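Long-range contacts in outer membrane porin F (PDB 4RLC), which forms an eight-stranded beta-barrel domain in the outer membrane of Pseudomonas aeruginosa and, as a porin, probably lets small molecules pass: residues Gln18-Ile23 with Gly49-Asp54; Gly45-Tyr50 with Glu57-Tyr62; Asp87-Phe92 with Arg100-Ala105. All coordinates share one frame; numbering follows the deposited sequence.

The three contacts are antiparallel pairings in the wall of one closed barrel. Interactions 1 and 2 share Gly49 and Tyr50, with centres about 10 Å apart, because strand 42-51 pairs with strand 21-30 along one edge and strand 56-66 along the other. Interaction 3 lies about 12 Å from the centre of each. It is tied to interaction 2 by a probable backbone hydrogen bond of 2.8 Å from Ile89 N to Glu57 O, and to interaction 1 by Arg100 NH2 and Asp54 O, 2.9 Å apart. Inside the barrel, Lys135 reaches Glu22, Glu57 and His91, one residue from each contact; outside, bound detergent touches the wall at all three contacts.

Interaction 1 (Gln18-Ile23 with Gly49-Asp54); sequences QNSVEI and GYFLTD
Gly49 and Glu22 form an antiparallel hydrogen-bonded pair, in which Gly49 N donates to Glu22 O at 2.8 Å and Gly49 O receives Glu22 N. Val21 CA also approaches Gly49 O, at 3.2 Å, in a CA-H...O contact. Tyr50 and Val21 follow as a non-hydrogen-bonded pair on the outer face of the barrel. CG of Tyr50 is anti to its backbone N (chi1 178°), and the side chain crosses that of Val21 at about a right angle, with Val21 CG2 at the ring edge, 3.9 Å from Tyr50 CD1. Beyond it, Tyr50 OH gives its proton to Asn19 OD1 at 2.7 Å, with the amide and ring planes 83° apart. Asn19 has a positive phi, which asparagine tolerates better than most residues.

This is the end of the barrel hairpin built from strands 21-30 and 42-51, where regular pairing gives way to loop. Phe51 still binds Ser20 O through its N, but Phe51 O takes the N-H of Asn19, at 2.8 Å. The Phe51 ring points into the barrel, where Glu22 CD meets Phe51 CE1 at 3.5 Å; the carboxylate is turned steeply to the ring (75°), and its oxygens are held by Lys135, Tyr137 and Asn174. Leu52 O receives a weak bond from Gln18 NE2 at 3.1 Å, reached by an extended glutamine chain. Thr53 turns its hydroxyl to Val56 N, while its carbonyl oxygen takes a CA-H...O contact from Gln18. Finally, Asp54 OD1 accepts Gln18 N through its anti lone pair at 2.9 Å, a nearly straight bond.

Interaction 2 (Gly45-Tyr50 with Glu57-Tyr62); sequences GGSIGY and ELALSY. With C8E ((hydroxyethyloxy)tri(ethyloxy)octane), chain C; C8E ((hydroxyethyloxy)tri(ethyloxy)octane), chain H.
The beta hairpin of strands 42-51 and 56-66, in the barrel wall, joins Gly46 to Tyr62, Ile48 to Leu60 and Tyr50 to Leu58 in antiparallel hydrogen-bonded pairs. Each pair exchanges two backbone bonds; that from Tyr50 N to Leu58 O is 2.8 Å. The non-hydrogen-bonded pairs between them carry small residues on the inner face: Ser47, Ser61 and Ala59 point there, and Gly49, which has no side chain, brings its CA to 3.9 Å from Ala59 CA. Glu57 exploits this. Its CG is anti to the backbone N (chi1 176°) and its chain is extended, which brings OE2 beside Gly49 CA at 3.3 Å, while OE1 forms a salt bridge with Lys135.

The outward residues meet detergent, as apolar and aromatic groups facing lipid should. One detergent tail passes Leu60, with C4 3.6 Å from Leu60 CG, and ends with C1 3.5 Å from Tyr62 CD1. Its ether portion crosses the bare backbone of Gly46 and meets Ile48, whose CD1 is 3.5 Å from O9. A second detergent lies farther along, C3 being 3.8 Å from Tyr50 CB.

Strand 21-30 flanks one edge, with Val21 against Ile48 and backbone bonds to Gly45, Ser47 and Gly49. Strand 80-91 flanks the other, bonding its backbone to Glu57 and Ala59 and setting Ile89 against the Ala59 side chain.

Interaction 3 (Asp87-Phe92 with Arg100-Ala105); sequences DAIYHF and RPYVSA. With C8E ((hydroxyethyloxy)tri(ethyloxy)octane), chain B.
Ala88 with Ala105 and Tyr90 with Val103 are antiparallel hydrogen-bonded pairs of two strands inclined at 154°, and a further bond from Phe92 N to Pro101 O extends the pairing into the loop.

Beyond that bond Arg100 folds back over the first strand. A bend at chi3 (82°) brings NE round to donate to Phe92 O at 2.9 Å, and the centre of the guanidinium lies against His91 CB, 3.4 Å from its plane. The flat guanidinium, at the end of a long flexible chain, can thus cover an aliphatic carbon while its nitrogens hold the turn: NH1 forms a salt bridge with Asp55 and NH2 binds Asp54 O.

On the outer face Phe92 is covered on both sides of its ring: the edge of the Tyr90 ring meets one, edge-to-face, with CE2 over its centre, and detergent C10 meets the other. Val103 CG2 closes on the ring edge, 4.1 Å from Phe92 CE1. The ether part of the detergent runs over Phe92 and Pro101, O15 being 3.3 Å from Pro101 CG, consistent with an outward, membrane-facing surface.

The inner face is mixed. Ile89 and Tyr102 lie side by side, with Ile89 CG2 3.7 Å from Tyr102 CD1, and Tyr102 CB lies loosely over one face of the His91 ring, toward its rim. A water donates to Asp87 OD1 at 2.7 Å and joins it to Ser104 OG; Asp87 also bonds Ser85 through OD2 and Asn129 through OD1.

Strand 56-66 borders this hairpin on one side, placing Leu58 against Ala88 and Glu57 against His91. On the other, strand 120-137 pairs its backbone with Arg100 and Tyr102 and sends Lys135 to His91 NE2; His91 ND1 bonds Asp55 O, so both ring nitrogens are held.

Interaction 1 (Gln18-Ile23 with Gly49-Asp54)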
loop_
_atom_site.group_PDB
_atom_site.type_symbol
_atom_site.label_atom_id
_atom_site.label_comp_id
_atom_site.label_asym_id
_atom_site.label_seq_id
_atom_site.Cartn_x
_atom_site.Cartn_y
_atom_site.Cartn_z
ATOM N N GLN A 18 -2.160 -14.011 -14.278
ATOM C CA GLN A 18 -0.719 -14.058 -14.411
ATOM C C GLN A 18 -0.222 -13.183 -15.541
ATOM O O GLN A 18 -0.813 -13.165 -16.596
ATOM C CB GLN A 18 -0.234 -15.526 -14.656
ATOM C CG GLN A 18 1.270 -15.687 -14.767
ATOM C CD GLN A 18 1.722 -17.176 -14.811
ATOM O OE1 GLN A 18 1.018 -18.021 -15.315
ATOM N NE2 GLN A 18 2.917 -17.451 -14.345
ATOM N N ASN A 19 0.813 -12.438 -15.250
ATOM C CA ASN A 19 1.480 -11.519 -16.216
ATOM C C ASN A 19 0.745 -10.191 -16.411
ATOM O O ASN A 19 1.163 -9.359 -17.199
ATOM C CB ASN A 19 1.671 -12.229 -17.571
ATOM C CG ASN A 19 2.775 -11.633 -18.387
ATOM O OD1 ASN A 19 3.813 -11.205 -17.860
ATOM N ND2 ASN A 19 2.547 -11.564 -19.689
ATOM N N SER A 20 -0.374 -9.975 -15.729
ATOM C CA SER A 20 -1.028 -8.689 -15.830
ATOM C C SER A 20 -0.342 -7.655 -14.919
ATOM O O SER A 20 0.411 -8.021 -13.999
ATOM C CB SER A 20 -2.526 -8.792 -15.524
ATOM O OG SER A 20 -2.750 -9.059 -14.145
ATOM N N VAL A 21 -0.542 -6.380 -15.231
ATOM C CA VAL A 21 -0.006 -5.253 -14.481
ATOM C C VAL A 21 -1.114 -4.386 -13.955
ATOM O O VAL A 21 -2.138 -4.242 -14.605
ATOM C CB VAL A 21 0.969 -4.398 -15.332
ATOM C CG1 VAL A 21 1.458 -3.193 -14.545
ATOM C CG2 VAL A 21 2.154 -5.253 -15.694
ATOM N N GLU A 22 -0.924 -3.795 -12.775
ATOM C CA GLU A 22 -1.875 -2.895 -12.171
ATOM C C GLU A 22 -1.211 -1.607 -11.792
ATOM O O GLU A 22 -0.068 -1.600 -11.287
ATOM C CB GLU A 22 -2.542 -3.504 -10.881
ATOM C CG GLU A 22 -3.591 -4.461 -11.267
ATOM C CD GLU A 22 -4.350 -5.129 -10.111
ATOM O OE1 GLU A 22 -4.033 -4.951 -8.916
ATOM O OE2 GLU A 22 -5.252 -5.855 -10.510
ATOM N N ILE A 23 -1.861 -0.500 -12.106
ATOM C CA ILE A 23 -1.483 0.790 -11.615
ATOM C C ILE A 23 -2.583 1.280 -10.695
ATOM O O ILE A 23 -3.752 1.165 -11.022
ATOM C CB ILE A 23 -1.434 1.804 -12.757
ATOM C CG1 ILE A 23 -0.580 1.223 -13.862
ATOM C CG2 ILE A 23 -0.920 3.132 -12.263
ATOM C CD1 ILE A 23 0.794 1.181 -13.496
ATOM N N GLY A 49 2.028 -2.774 -9.808
ATOM C CA GLY A 49 2.082 -4.171 -9.376
ATOM C C GLY A 49 2.083 -5.125 -10.582
ATOM O O GLY A 49 1.545 -4.770 -11.675
ATOM N N TYR A 50 2.702 -6.273 -10.391
ATOM C CA TYR A 50 2.789 -7.303 -11.373
ATOM C C TYR A 50 2.320 -8.648 -10.820
ATOM O O TYR A 50 2.746 -9.061 -9.774
ATOM C CB TYR A 50 4.278 -7.421 -11.868
ATOM C CG TYR A 50 4.463 -8.503 -12.871
ATOM C CD1 TYR A 50 4.081 -8.325 -14.225
ATOM C CD2 TYR A 50 4.967 -9.725 -12.485
ATOM C CE1 TYR A 50 4.190 -9.356 -15.141
ATOM C CE2 TYR A 50 5.118 -10.750 -13.379
ATOM C CZ TYR A 50 4.765 -10.581 -14.696
ATOM O OH TYR A 50 4.932 -11.710 -15.486
ATOM N N PHE A 51 1.459 -9.327 -11.591
ATOM C CA PHE A 51 0.964 -10.638 -11.208
ATOM C C PHE A 51 1.896 -11.783 -11.576
ATOM O O PHE A 51 1.989 -12.193 -12.764
ATOM C CB PHE A 51 -0.428 -10.853 -11.747
ATOM C CG PHE A 51 -1.494 -10.235 -10.869
ATOM C CD1 PHE A 51 -1.788 -8.860 -10.927
ATOM C CD2 PHE A 51 -2.136 -10.981 -9.946
ATOM C CE1 PHE A 51 -2.744 -8.281 -10.119
ATOM C CE2 PHE A 51 -3.080 -10.404 -9.115
ATOM C CZ PHE A 51 -3.379 -9.062 -9.210
ATOM N N LEU A 52 2.587 -12.282 -10.550
ATOM C CA LEU A 52 3.514 -13.446 -10.732
ATOM C C LEU A 52 2.709 -14.683 -11.065
ATOM O O LEU A 52 3.154 -15.479 -11.915
ATOM C CB LEU A 52 4.322 -13.667 -9.539
ATOM C CG LEU A 52 5.272 -12.603 -9.084
ATOM C CD1 LEU A 52 5.957 -13.131 -7.831
ATOM C CD2 LEU A 52 6.333 -12.340 -10.145
ATOM N N THR A 53 1.509 -14.844 -10.464
ATOM C CA THR A 53 0.607 -15.880 -10.818
ATOM C C THR A 53 -0.811 -15.269 -10.925
ATOM O O THR A 53 -0.966 -14.039 -10.842
ATOM C CB THR A 53 0.587 -16.988 -9.714
ATOM O OG1 THR A 53 -0.085 -16.470 -8.522
ATOM C CG2 THR A 53 1.976 -17.480 -9.355
ATOM N N ASP A 54 -1.848 -16.105 -11.053
ATOM C CA ASP A 54 -3.228 -15.558 -11.017
ATOM C C ASP A 54 -3.569 -14.927 -9.664
ATOM O O ASP A 54 -4.491 -14.102 -9.606
ATOM C CB ASP A 54 -4.282 -16.609 -11.323
ATOM C CG ASP A 54 -4.358 -17.010 -12.801
ATOM O OD1 ASP A 54 -3.717 -16.405 -13.705
ATOM O OD2 ASP A 54 -5.124 -17.981 -13.042
#

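Interaction 2 (Gly45-Tyr50 with Glu57-Tyr62)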
loop_
_atom_site.group_PDB
_atom_site.type_symbol
_atom_site.label_atom_id
_atom_site.label_comp_id
_atom_site.label_asym_id
_atom_site.label_seq_id
_atom_site.Cartn_x
_atom_site.Cartn_y
_atom_site.Cartn_z
ATOM N N GLY A 45 -0.581 8.333 -2.377
ATOM C CA GLY A 45 0.382 7.744 -3.255
ATOM C C GLY A 45 -0.166 6.889 -4.360
ATOM O O GLY A 45 -1.327 6.944 -4.753
ATOM N N GLY A 46 0.756 6.151 -4.908
ATOM C CA GLY A 46 0.510 5.259 -6.017
ATOM C C GLY A 46 1.315 3.964 -5.958
ATOM O O GLY A 46 2.349 3.894 -5.293
ATOM N N SER A 47 0.896 3.009 -6.760
ATOM C CA SER A 47 1.550 1.747 -6.809
ATOM C C SER A 47 1.556 1.182 -8.207
ATOM O O SER A 47 0.616 1.423 -8.967
ATOM C CB SER A 47 0.745 0.829 -5.810
ATOM O OG SER A 47 1.116 -0.510 -5.891
ATOM N N ILE A 48 2.596 0.401 -8.522
ATOM C CA ILE A 48 2.639 -0.463 -9.676
ATOM C C ILE A 48 2.807 -1.872 -9.232
ATOM O O ILE A 48 3.683 -2.164 -8.451
ATOM C CB ILE A 48 3.803 -0.120 -10.655
ATOM C CG1 ILE A 48 3.809 1.313 -10.963
ATOM C CG2 ILE A 48 3.707 -1.051 -11.833
ATOM C CD1 ILE A 48 2.802 1.836 -11.868
ATOM N N GLY A 49 2.028 -2.774 -9.808
ATOM C CA GLY A 49 2.082 -4.171 -9.376
ATOM C C GLY A 49 2.083 -5.125 -10.582
ATOM O O GLY A 49 1.545 -4.770 -11.675
ATOM N N TYR A 50 2.702 -6.273 -10.391
ATOM C CA TYR A 50 2.789 -7.303 -11.373
ATOM C C TYR A 50 2.320 -8.648 -10.820
ATOM O O TYR A 50 2.746 -9.061 -9.774
ATOM C CB TYR A 50 4.278 -7.421 -11.868
ATOM C CG TYR A 50 4.463 -8.503 -12.871
ATOM C CD1 TYR A 50 4.081 -8.325 -14.225
ATOM C CD2 TYR A 50 4.967 -9.725 -12.485
ATOM C CE1 TYR A 50 4.190 -9.356 -15.141
ATOM C CE2 TYR A 50 5.118 -10.750 -13.379
ATOM C CZ TYR A 50 4.765 -10.581 -14.696
ATOM O OH TYR A 50 4.932 -11.710 -15.486
ATOM N N GLU A 57 0.663 -11.074 -6.448
ATOM C CA GLU A 57 1.094 -9.856 -7.064
ATOM C C GLU A 57 2.281 -9.291 -6.240
ATOM O O GLU A 57 2.276 -9.331 -4.977
ATOM C CB GLU A 57 -0.047 -8.871 -7.052
ATOM C CG GLU A 57 0.245 -7.465 -7.581
ATOM C CD GLU A 57 -0.852 -6.437 -7.328
ATOM O OE1 GLU A 57 -1.888 -6.685 -6.633
ATOM O OE2 GLU A 57 -0.613 -5.268 -7.822
ATOM N N LEU A 58 3.298 -8.796 -6.946
ATOM C CA LEU A 58 4.364 -8.040 -6.340
ATOM C C LEU A 58 4.084 -6.563 -6.651
ATOM O O LEU A 58 3.752 -6.231 -7.787
ATOM C CB LEU A 58 5.710 -8.442 -6.956
ATOM C CG LEU A 58 6.140 -9.874 -6.724
ATOM C CD1 LEU A 58 7.598 -10.034 -7.140
ATOM C CD2 LEU A 58 5.932 -10.252 -5.267
ATOM N N ALA A 59 4.151 -5.683 -5.648
ATOM C CA ALA A 59 3.834 -4.258 -5.888
ATOM C C ALA A 59 4.862 -3.394 -5.215
ATOM O O ALA A 59 5.277 -3.613 -4.048
ATOM C CB ALA A 59 2.425 -3.931 -5.346
ATOM N N LEU A 60 5.235 -2.363 -5.939
ATOM C CA LEU A 60 6.070 -1.282 -5.489
ATOM C C LEU A 60 5.175 -0.034 -5.338
ATOM O O LEU A 60 4.444 0.389 -6.261
ATOM C CB LEU A 60 7.153 -1.042 -6.610
ATOM C CG LEU A 60 8.089 0.126 -6.354
ATOM C CD1 LEU A 60 8.977 -0.131 -5.147
ATOM C CD2 LEU A 60 8.966 0.350 -7.641
ATOM N N SER A 61 5.222 0.570 -4.163
ATOM C CA SER A 61 4.388 1.709 -3.816
ATOM C C SER A 61 5.210 2.863 -3.358
ATOM O O SER A 61 6.291 2.707 -2.737
ATOM C CB SER A 61 3.471 1.311 -2.604
ATOM O OG SER A 61 2.654 0.299 -3.006
ATOM N N TYR A 62 4.719 4.071 -3.604
ATOM C CA TYR A 62 5.308 5.259 -3.065
ATOM C C TYR A 62 4.222 6.198 -2.578
ATOM O O TYR A 62 3.285 6.434 -3.295
ATOM C CB TYR A 62 6.132 6.007 -4.122
ATOM C CG TYR A 62 6.723 7.297 -3.595
ATOM C CD1 TYR A 62 7.801 7.272 -2.718
ATOM C CD2 TYR A 62 6.207 8.553 -3.958
ATOM C CE1 TYR A 62 8.359 8.441 -2.221
ATOM C CE2 TYR A 62 6.726 9.708 -3.423
ATOM C CZ TYR A 62 7.829 9.651 -2.602
ATOM O OH TYR A 62 8.354 10.798 -2.079
HETATM C C1 C8E C . 10.237 6.317 -5.098
HETATM C C2 C8E C . 10.015 5.002 -5.805
HETATM C C3 C8E C . 8.840 5.016 -6.791
HETATM C C4 C8E C . 8.078 3.709 -6.643
HETATM C C5 C8E C . 6.926 3.500 -7.616
HETATM C C6 C8E C . 5.945 4.637 -7.758
HETATM C C7 C8E C . 4.687 4.110 -8.436
HETATM C C8 C8E C . 3.651 5.177 -8.773
HETATM O O9 C8E C . 2.879 4.707 -9.900
HETATM C C10 C8E C . 1.467 4.982 -9.939
HETATM C C11 C8E C . 1.140 6.328 -10.591
HETATM O O12 C8E C . -0.272 6.479 -10.882
HETATM C C13 C8E C . -1.091 6.896 -9.786
HETATM C C14 C8E C . -0.928 8.386 -9.500
HETATM O O15 C8E C . -0.829 8.599 -8.088
HETATM C C16 C8E C . -1.001 9.947 -7.662
HETATM C C17 C8E C . -1.764 9.900 -6.363
HETATM O O18 C8E C . -1.401 10.988 -5.536
HETATM C C1 C8E H . 7.391 -4.990 -8.548
HETATM C C2 C8E H . 6.848 -3.877 -9.392
HETATM C C3 C8E H . 6.210 -4.343 -10.699
HETATM C C4 C8E H . 6.843 -3.675 -11.920
HETATM C C5 C8E H . 6.605 -4.416 -13.227
HETATM C C6 C8E H . 7.227 -3.678 -14.416
#

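Interaction 3 (Asp87-Phe92 with Arg100-Ala105)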
loop_
_atom_site.group_PDB
_atom_site.type_symbol
_atom_site.label_atom_id
_atom_site.label_comp_id
_atom_site.label_asym_id
_atom_site.label_seq_id
_atom_site.Cartn_x
_atom_site.Cartn_y
_atom_site.Cartn_z
ATOM N N ASP A 87 5.747 -4.991 -1.577
ATOM C CA ASP A 87 4.824 -5.925 -0.897
ATOM C C ASP A 87 4.458 -7.071 -1.820
ATOM O O ASP A 87 4.355 -6.929 -3.021
ATOM C CB ASP A 87 3.544 -5.216 -0.438
ATOM C CG ASP A 87 3.827 -4.132 0.587
ATOM O OD1 ASP A 87 3.871 -4.436 1.808
ATOM O OD2 ASP A 87 4.047 -2.943 0.148
ATOM N N ALA A 88 4.263 -8.254 -1.204
ATOM C CA ALA A 88 3.646 -9.385 -1.859
ATOM C C ALA A 88 2.226 -9.528 -1.434
ATOM O O ALA A 88 1.938 -9.591 -0.199
ATOM C CB ALA A 88 4.404 -10.631 -1.484
ATOM N N ILE A 89 1.322 -9.663 -2.406
ATOM C CA ILE A 89 -0.107 -9.664 -2.121
ATOM C C ILE A 89 -0.734 -10.961 -2.659
ATOM O O ILE A 89 -0.498 -11.352 -3.807
ATOM C CB ILE A 89 -0.748 -8.458 -2.814
ATOM C CG1 ILE A 89 -0.162 -7.176 -2.236
ATOM C CG2 ILE A 89 -2.249 -8.495 -2.549
ATOM C CD1 ILE A 89 0.953 -6.648 -3.100
ATOM N N TYR A 90 -1.391 -11.704 -1.772
ATOM C CA TYR A 90 -2.080 -12.881 -2.158
ATOM C C TYR A 90 -3.561 -12.564 -2.275
ATOM O O TYR A 90 -4.174 -12.169 -1.261
ATOM C CB TYR A 90 -1.887 -14.032 -1.092
ATOM C CG TYR A 90 -2.660 -15.269 -1.542
ATOM C CD1 TYR A 90 -2.181 -16.088 -2.553
ATOM C CD2 TYR A 90 -3.909 -15.522 -1.051
ATOM C CE1 TYR A 90 -2.889 -17.161 -2.988
ATOM C CE2 TYR A 90 -4.657 -16.586 -1.489
ATOM C CZ TYR A 90 -4.148 -17.427 -2.430
ATOM O OH TYR A 90 -4.942 -18.448 -2.837
ATOM N N HIS A 91 -4.169 -12.883 -3.417
ATOM C CA HIS A 91 -5.558 -12.644 -3.710
ATOM C C HIS A 91 -6.348 -13.893 -3.629
ATOM O O HIS A 91 -6.093 -14.891 -4.270
ATOM C CB HIS A 91 -5.798 -12.045 -5.091
ATOM C CG HIS A 91 -5.156 -10.710 -5.298
ATOM N ND1 HIS A 91 -3.800 -10.530 -5.504
ATOM C CD2 HIS A 91 -5.709 -9.476 -5.411
ATOM C CE1 HIS A 91 -3.539 -9.256 -5.738
ATOM N NE2 HIS A 91 -4.678 -8.593 -5.674
ATOM N N PHE A 92 -7.378 -13.818 -2.781
ATOM C CA PHE A 92 -8.406 -14.786 -2.786
ATOM C C PHE A 92 -9.398 -14.589 -3.927
ATOM O O PHE A 92 -9.259 -13.614 -4.742
ATOM C CB PHE A 92 -9.110 -14.805 -1.422
ATOM C CG PHE A 92 -8.211 -15.195 -0.301
ATOM C CD1 PHE A 92 -7.391 -14.279 0.314
ATOM C CD2 PHE A 92 -8.166 -16.523 0.132
ATOM C CE1 PHE A 92 -6.511 -14.678 1.331
ATOM C CE2 PHE A 92 -7.337 -16.900 1.180
ATOM C CZ PHE A 92 -6.525 -15.973 1.773
ATOM N N ARG A 100 -12.169 -9.760 -4.786
ATOM C CA ARG A 100 -10.942 -10.461 -4.427
ATOM C C ARG A 100 -10.435 -9.887 -3.178
ATOM O O ARG A 100 -9.692 -8.884 -3.101
ATOM C CB ARG A 100 -9.848 -10.363 -5.580
ATOM C CG ARG A 100 -10.296 -10.914 -6.899
ATOM C CD ARG A 100 -9.077 -11.210 -7.804
ATOM N NE ARG A 100 -8.549 -12.530 -7.375
ATOM C CZ ARG A 100 -7.470 -13.102 -7.904
ATOM N NH1 ARG A 100 -7.097 -14.296 -7.502
ATOM N NH2 ARG A 100 -6.787 -12.489 -8.874
ATOM N N PRO A 101 -10.824 -10.511 -2.042
ATOM C CA PRO A 101 -10.113 -10.143 -0.849
ATOM C C PRO A 101 -8.625 -10.475 -0.963
ATOM O O PRO A 101 -8.278 -11.395 -1.729
ATOM C CB PRO A 101 -10.785 -11.023 0.222
ATOM C CG PRO A 101 -12.049 -11.582 -0.397
ATOM C CD PRO A 101 -11.696 -11.663 -1.872
ATOM N N TYR A 102 -7.785 -9.831 -0.148
ATOM C CA TYR A 102 -6.381 -10.139 -0.146
ATOM C C TYR A 102 -5.729 -9.981 1.207
ATOM O O TYR A 102 -6.208 -9.314 2.111
ATOM C CB TYR A 102 -5.666 -9.207 -1.197
ATOM C CG TYR A 102 -5.568 -7.746 -0.766
ATOM C CD1 TYR A 102 -4.571 -7.318 0.092
ATOM C CD2 TYR A 102 -6.536 -6.772 -1.168
ATOM C CE1 TYR A 102 -4.530 -6.006 0.542
ATOM C CE2 TYR A 102 -6.468 -5.475 -0.720
ATOM C CZ TYR A 102 -5.466 -5.097 0.102
ATOM O OH TYR A 102 -5.413 -3.842 0.603
ATOM N N VAL A 103 -4.577 -10.625 1.307
ATOM C CA VAL A 103 -3.630 -10.405 2.401
ATOM C C VAL A 103 -2.237 -10.075 1.810
ATOM O O VAL A 103 -1.939 -10.428 0.710
ATOM C CB VAL A 103 -3.548 -11.626 3.332
ATOM C CG1 VAL A 103 -4.871 -11.853 4.015
ATOM C CG2 VAL A 103 -3.101 -12.892 2.615
ATOM N N SER A 104 -1.453 -9.296 2.543
ATOM C CA SER A 104 -0.194 -8.821 2.053
ATOM C C SER A 104 0.818 -8.669 3.164
ATOM O O SER A 104 0.480 -8.590 4.352
ATOM C CB SER A 104 -0.303 -7.482 1.328
ATOM O OG SER A 104 -0.682 -6.520 2.189
ATOM N N ALA A 105 2.080 -8.758 2.740
ATOM C CA ALA A 105 3.218 -8.527 3.642
ATOM C C ALA A 105 4.381 -7.973 2.844
ATOM O O ALA A 105 4.514 -8.250 1.684
ATOM C CB ALA A 105 3.650 -9.832 4.325
HETATM C C1 C8E B . -11.427 -3.323 5.423
HETATM C C2 C8E B . -11.592 -4.736 4.894
HETATM C C3 C8E B . -10.701 -5.792 5.531
HETATM C C4 C8E B . -10.876 -7.093 4.772
HETATM C C5 C8E B . -10.251 -8.352 5.339
HETATM C C6 C8E B . -10.361 -9.473 4.307
HETATM C C7 C8E B . -9.294 -10.569 4.381
HETATM C C8 C8E B . -9.583 -11.653 3.338
HETATM O O9 C8E B . -8.894 -12.896 3.555
HETATM C C10 C8E B . -9.536 -14.170 3.272
HETATM C C11 C8E B . -10.683 -14.273 2.269
HETATM O O12 C8E B . -11.101 -15.632 2.408
HETATM C C13 C8E B . -11.907 -16.284 1.431
HETATM C C14 C8E B . -13.172 -15.536 1.096
HETATM O O15 C8E B . -12.785 -14.803 -0.079
HETATM O O HOH W 1 1.840 -5.459 3.171
#